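PDB 4P1L: TRAP dicarboxylate transporter, DctP subunit from Chromohalobacter salexigens, which binds D-glucuronate in vitro and is probably the periplasmic solute-binding component of a TRAP transport system that carries solutes into the cytoplasm. Local coordinates for residues 290-293 and 294-297; 175-178 and 179-183. One frame throughout, in Å; residues are numbered along the deposited sequence.

In the fold
Contact 2 comes first along the chain. It spans most of helix 172-181, in a beta-alpha-beta unit, and the glycine turn that ends it. Contact 1 starts helix 293-298, after strand 286-288. Their centres are about 14 Å apart. They touch where Phe296 CD2 packs on the selenium of Met181, SE, at 4.0 Å. Contact 2 is the nearer to the sugar pocket. The side chain of Met177 lies about 10 Å from the bound beta-D-glucuronate and about 7 Å from that of Arg146, a ligand-binding residue. In contact 1 the side chain of Lys293 is about 11 Å from that of Arg146. Neither contact includes a residue of the pocket.

Contact 1 (290-293 and 294-297); sequences VDDK and SAFQ
Asp292 and Ser294 meet at the start of helix 293-298. Ser294 OG donates to Asp292 OD1 at 2.7 Å. The hydroxyl comes from the syn side of the carboxylate, 24° out of its plane. Ser294 N adds a weak bond to the same OD1 at 3.0 Å, so one carboxylate oxygen takes both groups of the serine. A chi1 of 176° turns the Asp292 carboxylate toward this N-H and hydroxyl. In the backbone, Asp292 O accepts from Ala295 N at 2.9 Å. Lys293 O then receives Gln297 N at 3.0 Å and a weaker bond from Phe296 N. On the inner side, Val290 CB lies 4.0 Å from Phe296 CE1, at an oblique approach to the ring. The Phe296 ring is buried, with Phe106, Val155, Pro158 and Thr227 around it. The Lys293 chain bends at chi3 (60°), and its NZ forms a salt bridge with Glu228 on strand 223-230. The carboxylate charge probably also suits the positive end of the helix dipole. This is an aspartate N-cap, with an apolar contact from the preceding loop to the first turn.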
ATOM      1  N   VAL A 290       1.057  16.378 -13.882  1.00 14.99           N
ATOM      2  CA  VAL A 290       1.348  17.644 -13.234  1.00 14.46           C
ATOM      3  C   VAL A 290       2.458  18.346 -13.992  1.00 14.74           C
ATOM      4  O   VAL A 290       3.138  17.743 -14.820  1.00 15.54           O
ATOM      5  CB  VAL A 290       1.721  17.503 -11.726  1.00 15.29           C
ATOM      6  CG1 VAL A 290       0.561  16.885 -10.936  1.00 14.02           C
ATOM      7  CG2 VAL A 290       3.011  16.693 -11.513  1.00 17.09           C
ATOM      8  N   ASP A 291       2.622  19.631 -13.721  1.00 15.75           N
ATOM      9  CA  ASP A 291       3.650  20.433 -14.364  1.00 17.23           C
ATOM     10  C   ASP A 291       5.028  19.869 -14.125  1.00 16.78           C
ATOM     11  O   ASP A 291       5.793  19.727 -15.059  1.00 17.64           O
ATOM     12  CB  ASP A 291       3.628  21.867 -13.824  1.00 19.23           C
ATOM     13  CG  ASP A 291       2.570  22.718 -14.482  1.00 20.39           C
ATOM     14  OD1 ASP A 291       1.702  22.149 -15.191  1.00 16.27           O
ATOM     15  OD2 ASP A 291       2.617  23.949 -14.297  1.00 20.82           O
ATOM     16  N   ASP A 292       5.348  19.578 -12.869  1.00 14.91           N
ATOM     17  CA  ASP A 292       6.724  19.259 -12.470  1.00 14.88           C
ATOM     18  C   ASP A 292       6.734  18.538 -11.112  1.00 14.46           C
ATOM     19  O   ASP A 292       6.616  19.173 -10.061  1.00 17.68           O
ATOM     20  CB  ASP A 292       7.527  20.540 -12.417  1.00 15.27           C
ATOM     21  CG  ASP A 292       8.953  20.330 -11.928  1.00 24.91           C
ATOM     22  OD1 ASP A 292       9.432  19.165 -11.873  1.00 22.47           O
ATOM     23  OD2 ASP A 292       9.576  21.357 -11.603  1.00 28.11           O
ATOM     24  N   LYS A 293       6.862  17.213 -11.158  1.00 17.02           N
ATOM     25  CA  LYS A 293       6.827  16.390  -9.960  1.00 17.97           C
ATOM     26  C   LYS A 293       7.934  16.801  -8.996  1.00 16.13           C
ATOM     27  O   LYS A 293       7.774  16.732  -7.768  1.00 17.67           O
ATOM     28  CB  LYS A 293       6.918  14.898 -10.329  1.00 17.25           C
ATOM     29  CG  LYS A 293       5.593  14.291 -10.799  1.00 20.16           C
ATOM     30  CD  LYS A 293       5.776  12.889 -11.430  1.00 20.52           C
ATOM     31  CE  LYS A 293       6.380  11.887 -10.446  1.00 22.78           C
ATOM     32  NZ  LYS A 293       6.517  10.490 -11.051  1.00 23.17           N
ATOM     33  N   SER A 294       9.042  17.289  -9.535  1.00 14.35           N
ATOM     34  CA  SER A 294      10.142  17.713  -8.676  1.00 19.29           C
ATOM     35  C   SER A 294       9.750  18.908  -7.774  1.00 19.92           C
ATOM     36  O   SER A 294      10.317  19.098  -6.680  1.00 20.70           O
ATOM     37  CB  SER A 294      11.388  18.001  -9.507  1.00 23.65           C
ATOM     38  OG  SER A 294      11.353  19.318  -9.989  1.00 28.80           O
ATOM     39  N   ALA A 295       8.765  19.701  -8.198  1.00 20.54           N
ATOM     40  CA  ALA A 295       8.304  20.826  -7.374  1.00 19.05           C
ATOM     41  C   ALA A 295       7.548  20.326  -6.141  1.00 23.19           C
ATOM     42  O   ALA A 295       7.602  20.932  -5.062  1.00 19.62           O
ATOM     43  CB  ALA A 295       7.431  21.809  -8.182  1.00 16.61           C
ATOM     44  N   PHE A 296       6.841  19.210  -6.295  1.00 14.39           N
ATOM     45  CA  PHE A 296       6.145  18.604  -5.180  1.00 13.49           C
ATOM     46  C   PHE A 296       7.152  17.970  -4.255  1.00 17.08           C
ATOM     47  O   PHE A 296       7.085  18.137  -3.049  1.00 16.88           O
ATOM     48  CB  PHE A 296       5.181  17.527  -5.669  1.00 16.20           C
ATOM     49  CG  PHE A 296       3.907  18.076  -6.230  1.00 13.43           C
ATOM     50  CD1 PHE A 296       3.839  18.468  -7.564  1.00 13.69           C
ATOM     51  CD2 PHE A 296       2.784  18.187  -5.445  1.00 16.02           C
ATOM     52  CE1 PHE A 296       2.672  18.968  -8.093  1.00 14.17           C
ATOM     53  CE2 PHE A 296       1.623  18.678  -5.977  1.00 15.74           C
ATOM     54  CZ  PHE A 296       1.578  19.089  -7.301  1.00 15.42           C
ATOM     55  N   GLN A 297       8.103  17.258  -4.849  1.00 15.02           N
ATOM     56  CA  GLN A 297       9.135  16.590  -4.083  1.00 18.80           C
ATOM     57  C   GLN A 297       9.962  17.576  -3.272  1.00 14.72           C
ATOM     58  O   GLN A 297      10.309  17.303  -2.120  1.00 16.23           O
ATOM     59  CB  GLN A 297      10.026  15.802  -5.027  1.00 13.84           C
ATOM     60  CG  GLN A 297      11.165  15.054  -4.345  1.00 28.23           C
ATOM     61  CD  GLN A 297      11.876  14.094  -5.299  1.00 34.95           C
ATOM     62  OE1 GLN A 297      11.689  14.161  -6.516  1.00 41.96           O
ATOM     63  NE2 GLN A 297      12.703  13.209  -4.748  1.00 34.97           N
TER

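Contact 2 (175-178 and 179-183); sequences VQMI and DEMGG
Met177 and Met181, both selenomethionines, lie side by side one turn apart on the buried side of helix 172-181. The end methyl of Met181 touches the middle of the other chain, with CE 3.8 Å from Met177 CG. Met181 reaches it because its chain is extended beyond CG (chi3 -180°). His229 of strand 223-230 and Met300 pack against both. Ile178 is also buried and packs on Val166 and Val168 of strand 165-168. Its CD1 approaches Met181 SE more loosely, at 4.4 Å.

The outer side is more open and polar. Val175 is at the border, since it also packs on Val168. The exposed Asp179 points the same way as Val175. Asp179 OD1 lies 3.2 Å from Val175 O, two acceptors with no bond between them. Gln176 and Glu180 are linked by a water. It accepts from Gln176 NE2 at 3.0 Å. It donates to Glu180 OE2 at a short 2.5 Å. Chi1 of Glu180 (-70°) sets its CG beside Gln176 O, and the bend at chi2 (-67°) turns the carboxylate to the water. Helix 301-310 approaches this side, with Ile303 touching Gln176 and Pro302 touching Glu180.

The backbone closes the helix at Ile178 O. Gly182 N and Gly183 N each donate to it at 3.0 Å, from opposite faces of the carbonyl plane. The Gly183 bond, together with a weak one from Gly182 N to Asp179 O, defines a Schellman motif. Gly182, with positive phi, is its C-prime residue. The turn leads directly into strand 184-187 of the beta-alpha-beta unit.

The chemistry implies a two-sided helix end. Apolar chains anchor its inner face against the strands. Asp179 and Glu180, near the negative end of the helix, are probably slightly disfavoured as charges and rely on solvent. The Val175 carbonyl would add to this for Asp179.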
ATOM      1  N   VAL A 175      -0.527  13.379   6.502  1.00 14.73           N
ATOM      2  CA  VAL A 175      -1.055  14.710   6.813  1.00 17.41           C
ATOM      3  C   VAL A 175       0.041  15.759   6.586  1.00 18.57           C
ATOM      4  O   VAL A 175      -0.193  16.821   5.988  1.00 15.12           O
ATOM      5  CB  VAL A 175      -1.592  14.753   8.249  1.00 14.19           C
ATOM      6  CG1 VAL A 175      -2.059  16.176   8.628  1.00 14.63           C
ATOM      7  CG2 VAL A 175      -2.699  13.738   8.419  1.00 15.77           C
ATOM      8  N   GLN A 176       1.252  15.462   7.056  1.00 15.83           N
ATOM      9  CA  GLN A 176       2.364  16.354   6.822  1.00 14.43           C
ATOM     10  C   GLN A 176       2.560  16.539   5.320  1.00 14.24           C
ATOM     11  O   GLN A 176       2.791  17.663   4.846  1.00 15.79           O
ATOM     12  CB  GLN A 176       3.634  15.841   7.510  1.00 16.91           C
ATOM     13  CG  GLN A 176       4.606  16.919   7.850  1.00 25.73           C
ATOM     14  CD  GLN A 176       5.849  16.384   8.528  1.00 28.74           C
ATOM     15  OE1 GLN A 176       6.015  15.161   8.687  1.00 16.60           O
ATOM     16  NE2 GLN A 176       6.752  17.293   8.899  1.00 29.51           N
HETATM   17  N   MSE A 177       2.466  15.450   4.572  1.00 13.90           N
HETATM   18  CA  MSE A 177       2.615  15.512   3.110  1.00 15.06           C
HETATM   19  C   MSE A 177       1.608  16.470   2.446  1.00 13.83           C
HETATM   20  O   MSE A 177       2.007  17.379   1.705  1.00 14.29           O
HETATM   21  CB  MSE A 177       2.463  14.114   2.510  1.00 16.26           C
HETATM   22  CG  MSE A 177       2.485  14.075   0.999  1.00 13.72           C
HETATM   23 SE   MSE A 177       2.134  12.287   0.316  1.00 17.86          SE
HETATM   24  CE  MSE A 177       0.170  12.360   0.535  1.00 21.03           C
ATOM     25  N   ILE A 178       0.317  16.284   2.725  1.00 14.19           N
ATOM     26  CA  ILE A 178      -0.701  17.164   2.178  1.00 16.49           C
ATOM     27  C   ILE A 178      -0.503  18.625   2.642  1.00 18.52           C
ATOM     28  O   ILE A 178      -0.649  19.577   1.855  1.00 14.88           O
ATOM     29  CB  ILE A 178      -2.104  16.700   2.561  1.00 14.00           C
ATOM     30  CG1 ILE A 178      -2.410  15.317   1.961  1.00 14.54           C
ATOM     31  CG2 ILE A 178      -3.165  17.728   2.098  1.00 13.72           C
ATOM     32  CD1 ILE A 178      -2.397  15.270   0.451  1.00 14.72           C
ATOM     33  N   ASP A 179      -0.173  18.805   3.913  1.00 17.26           N
ATOM     34  CA  ASP A 179       0.009  20.127   4.452  1.00 14.80           C
ATOM     35  C   ASP A 179       1.148  20.860   3.774  1.00 15.19           C
ATOM     36  O   ASP A 179       1.033  22.043   3.481  1.00 16.21           O
ATOM     37  CB  ASP A 179       0.285  20.081   5.968  1.00 16.33           C
ATOM     38  CG  ASP A 179      -0.938  19.750   6.775  1.00 15.05           C
ATOM     39  OD1 ASP A 179      -2.004  19.438   6.189  1.00 16.11           O
ATOM     40  OD2 ASP A 179      -0.823  19.781   8.002  1.00 20.61           O
ATOM     41  N   GLU A 180       2.258  20.164   3.563  1.00 15.62           N
ATOM     42  CA  GLU A 180       3.391  20.745   2.855  1.00 15.64           C
ATOM     43  C   GLU A 180       3.067  21.035   1.381  1.00 15.70           C
ATOM     44  O   GLU A 180       3.606  21.972   0.802  1.00 18.48           O
ATOM     45  CB  GLU A 180       4.598  19.817   2.944  1.00 16.22           C
ATOM     46  CG  GLU A 180       5.211  19.744   4.376  1.00 19.69           C
ATOM     47  CD  GLU A 180       5.862  21.040   4.835  1.00 29.32           C
ATOM     48  OE1 GLU A 180       5.894  22.017   4.064  1.00 33.25           O
ATOM     49  OE2 GLU A 180       6.349  21.081   5.982  1.00 36.82           O
HETATM   50  N   MSE A 181       2.211  20.227   0.768  1.00 15.24           N
HETATM   51  CA  MSE A 181       1.782  20.535  -0.590  1.00 18.85           C
HETATM   52  C   MSE A 181       0.940  21.799  -0.637  1.00 20.93           C
HETATM   53  O   MSE A 181       0.950  22.481  -1.654  1.00 21.62           O
HETATM   54  CB  MSE A 181       0.984  19.400  -1.187  1.00 18.11           C
HETATM   55  CG  MSE A 181       1.810  18.187  -1.497  1.00 15.51           C
HETATM   56 SE   MSE A 181       0.664  16.802  -2.294  1.00 21.14          SE
HETATM   57  CE  MSE A 181       2.003  15.425  -2.556  1.00 25.65           C
ATOM     58  N   GLY A 182       0.226  22.097   0.451  1.00 19.21           N
ATOM     59  CA  GLY A 182      -0.620  23.284   0.551  1.00 24.16           C
ATOM     60  C   GLY A 182      -2.085  23.077   0.953  1.00 23.13           C
ATOM     61  O   GLY A 182      -2.842  24.044   1.178  1.00 19.48           O
ATOM     62  N   GLY A 183      -2.519  21.832   1.040  1.00 17.02           N
ATOM     63  CA  GLY A 183      -3.911  21.556   1.350  1.00 20.15           C
ATOM     64  C   GLY A 183      -4.127  21.215   2.812  1.00 20.97           C
ATOM     65  O   GLY A 183      -3.329  21.579   3.676  1.00 19.86           O
TER
HETATM   66  O   HOH W   1       5.831  20.130   8.277  1.00 33.15           O